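Long-range contact in replicative DNA helicase (Mycobacterium smegmatis, PDB 6OWN), which carries in its precursor an intein, the splicing domain modelled here, which excises itself and joins its flanking sequences, a reaction reversibly inhibited by zinc: residues H65-E70 against M83-S88. Numbering follows the deposited sequence.
Sequences HQWPTE and MHTVVS
Glu-70 reaches over to His-84 and takes two hydrogen bonds from it, one on each carboxylate oxygen. The backbone N-H of His-84 donates to OE1 of Glu-70 at 3.0 Å, almost dead straight at 177°. The ring is held too: ND1 of His-84 donates to OE2 of Glu-70 at 2.9 Å, a more bent bond. Both oxygens are met on their syn sides; the carboxylate and imidazole planes stand 66° apart, and ND1 lies out of the carboxylate plane. Chi1 of Glu-70 (65°) places CG between its own backbone N and carbonyl carbon, and the bend at chi2 turns CD back, with the carboxylate beside N and ND1 of His-84.

Two residues earlier, the carbonyl O of Pro-68 accepts from the N of Val-86 at 2.8 Å and also receives a CA-H...O contact from Thr-85. The Val-86 carbonyl O lies 3.3 Å from CB of Pro-68, while CG2 of Val-86 packs against the backbone of Thr-69 and Glu-70. Beyond the segments, Pro-68 touches Leu-127 and Val-86 touches Ala-102.

The touching parts of the two segments run nearly perpendicular, joining the end of the 66-69 hairpin strand to the short, weakly bonded strand at about 84-85, on the outer edge of another sheet. The ring bond implies a hydrogen on ND1, whether the imidazole is neutral or charged; the nearby carboxylate would probably raise its proton affinity.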
loop_
_atom_site.group_PDB
_atom_site.type_symbol
_atom_site.label_atom_id
_atom_site.label_comp_id
_atom_site.label_asym_id
_atom_site.label_seq_id
_atom_site.Cartn_x
_atom_site.Cartn_y
_atom_site.Cartn_z
ATOM N N HIS A 65 4.467 -0.574 7.630
ATOM C CA HIS A 65 3.879 -1.093 6.399
ATOM C C HIS A 65 4.965 -1.685 5.508
ATOM O O HIS A 65 6.082 -1.167 5.439
ATOM C CB HIS A 65 3.132 0.003 5.642
ATOM C CG HIS A 65 2.364 -0.514 4.472
ATOM N ND1 HIS A 65 1.044 -0.892 4.562
ATOM C CD2 HIS A 65 2.736 -0.747 3.192
ATOM C CE1 HIS A 65 0.628 -1.326 3.386
ATOM N NE2 HIS A 65 1.639 -1.256 2.538
ATOM N N GLN A 66 4.637 -2.779 4.822
ATOM C CA GLN A 66 5.619 -3.553 4.066
ATOM C C GLN A 66 5.450 -3.321 2.570
ATOM O O GLN A 66 4.326 -3.236 2.067
ATOM C CB GLN A 66 5.496 -5.051 4.382
ATOM C CG GLN A 66 5.869 -5.412 5.829
ATOM C CD GLN A 66 5.506 -6.843 6.212
ATOM O OE1 GLN A 66 5.451 -7.726 5.367
ATOM N NE2 GLN A 66 5.271 -7.073 7.499
ATOM N N TRP A 67 6.581 -3.257 1.864
ATOM C CA TRP A 67 6.696 -2.950 0.454
ATOM C C TRP A 67 7.567 -3.984 -0.243
ATOM O O TRP A 67 8.640 -4.336 0.263
ATOM C CB TRP A 67 7.322 -1.572 0.247
ATOM C CG TRP A 67 6.581 -0.478 0.909
ATOM C CD1 TRP A 67 6.746 -0.028 2.185
ATOM C CD2 TRP A 67 5.554 0.326 0.328
ATOM N NE1 TRP A 67 5.880 1.009 2.437
ATOM C CE2 TRP A 67 5.136 1.244 1.311
ATOM C CE3 TRP A 67 4.943 0.359 -0.934
ATOM C CZ2 TRP A 67 4.145 2.192 1.073
ATOM C CZ3 TRP A 67 3.947 1.290 -1.162
ATOM C CH2 TRP A 67 3.558 2.193 -0.165
ATOM N N PRO A 68 7.153 -4.457 -1.407
ATOM C CA PRO A 68 7.961 -5.413 -2.176
ATOM C C PRO A 68 8.985 -4.699 -3.047
ATOM O O PRO A 68 8.639 -4.128 -4.088
ATOM C CB PRO A 68 6.916 -6.157 -3.015
ATOM C CG PRO A 68 5.832 -5.106 -3.247
ATOM C CD PRO A 68 5.828 -4.220 -2.012
ATOM N N THR A 69 10.243 -4.728 -2.632
ATOM C CA THR A 69 11.302 -4.085 -3.407
ATOM C C THR A 69 12.201 -5.121 -4.084
ATOM O O THR A 69 12.097 -6.332 -3.856
ATOM C CB THR A 69 12.147 -3.143 -2.533
ATOM O OG1 THR A 69 13.032 -3.899 -1.701
ATOM C CG2 THR A 69 11.248 -2.259 -1.680
ATOM N N GLU A 70 13.111 -4.622 -4.927
ATOM C CA GLU A 70 14.069 -5.497 -5.600
ATOM C C GLU A 70 15.021 -6.167 -4.617
ATOM O O GLU A 70 15.636 -7.186 -4.951
ATOM C CB GLU A 70 14.852 -4.711 -6.656
ATOM C CG GLU A 70 15.755 -3.616 -6.095
ATOM C CD GLU A 70 15.067 -2.261 -6.026
ATOM O OE1 GLU A 70 14.150 -2.111 -5.195
ATOM O OE2 GLU A 70 15.449 -1.344 -6.789
ATOM N N MET A 83 14.993 2.844 -4.664
ATOM C CA MET A 83 14.353 1.537 -4.694
ATOM C C MET A 83 13.124 1.561 -5.602
ATOM O O MET A 83 12.590 2.616 -5.944
ATOM C CB MET A 83 13.940 1.107 -3.287
ATOM C CG MET A 83 15.080 0.941 -2.305
ATOM S SD MET A 83 14.465 0.454 -0.682
ATOM C CE MET A 83 15.989 -0.030 0.133
ATOM N N HIS A 84 12.678 0.369 -5.990
ATOM C CA HIS A 84 11.467 0.182 -6.774
ATOM C C HIS A 84 10.519 -0.738 -6.014
ATOM O O HIS A 84 10.941 -1.529 -5.167
ATOM C CB HIS A 84 11.773 -0.426 -8.157
ATOM C CG HIS A 84 12.793 0.334 -8.949
ATOM N ND1 HIS A 84 14.098 0.489 -8.533
ATOM C CD2 HIS A 84 12.701 0.973 -10.139
ATOM C CE1 HIS A 84 14.762 1.203 -9.423
ATOM N NE2 HIS A 84 13.936 1.506 -10.411
ATOM N N THR A 85 9.228 -0.633 -6.326
ATOM C CA THR A 85 8.225 -1.566 -5.827
ATOM C C THR A 85 7.828 -2.492 -6.971
ATOM O O THR A 85 7.281 -2.035 -7.980
ATOM C CB THR A 85 7.002 -0.837 -5.264
ATOM O OG1 THR A 85 6.473 0.039 -6.263
ATOM C CG2 THR A 85 7.384 -0.019 -4.039
ATOM N N VAL A 86 8.107 -3.784 -6.814
ATOM C CA VAL A 86 8.017 -4.749 -7.900
ATOM C C VAL A 86 7.071 -5.877 -7.503
ATOM O O VAL A 86 6.728 -6.051 -6.335
ATOM C CB VAL A 86 9.394 -5.317 -8.279
ATOM C CG1 VAL A 86 10.323 -4.205 -8.715
ATOM C CG2 VAL A 86 9.973 -6.071 -7.102
ATOM N N VAL A 87 6.666 -6.659 -8.503
ATOM C CA VAL A 87 5.793 -7.809 -8.287
ATOM C C VAL A 87 6.509 -9.140 -8.461
ATOM O O VAL A 87 5.922 -10.186 -8.137
ATOM C CB VAL A 87 4.554 -7.760 -9.207
ATOM C CG1 VAL A 87 3.831 -6.436 -9.060
ATOM C CG2 VAL A 87 4.954 -7.995 -10.661
ATOM N N SER A 88 7.743 -9.143 -8.960
ATOM C CA SER A 88 8.504 -10.380 -9.129
ATOM C C SER A 88 9.999 -10.090 -9.215
ATOM O O SER A 88 10.688 -10.587 -10.108
ATOM C CB SER A 88 8.041 -11.138 -10.379
#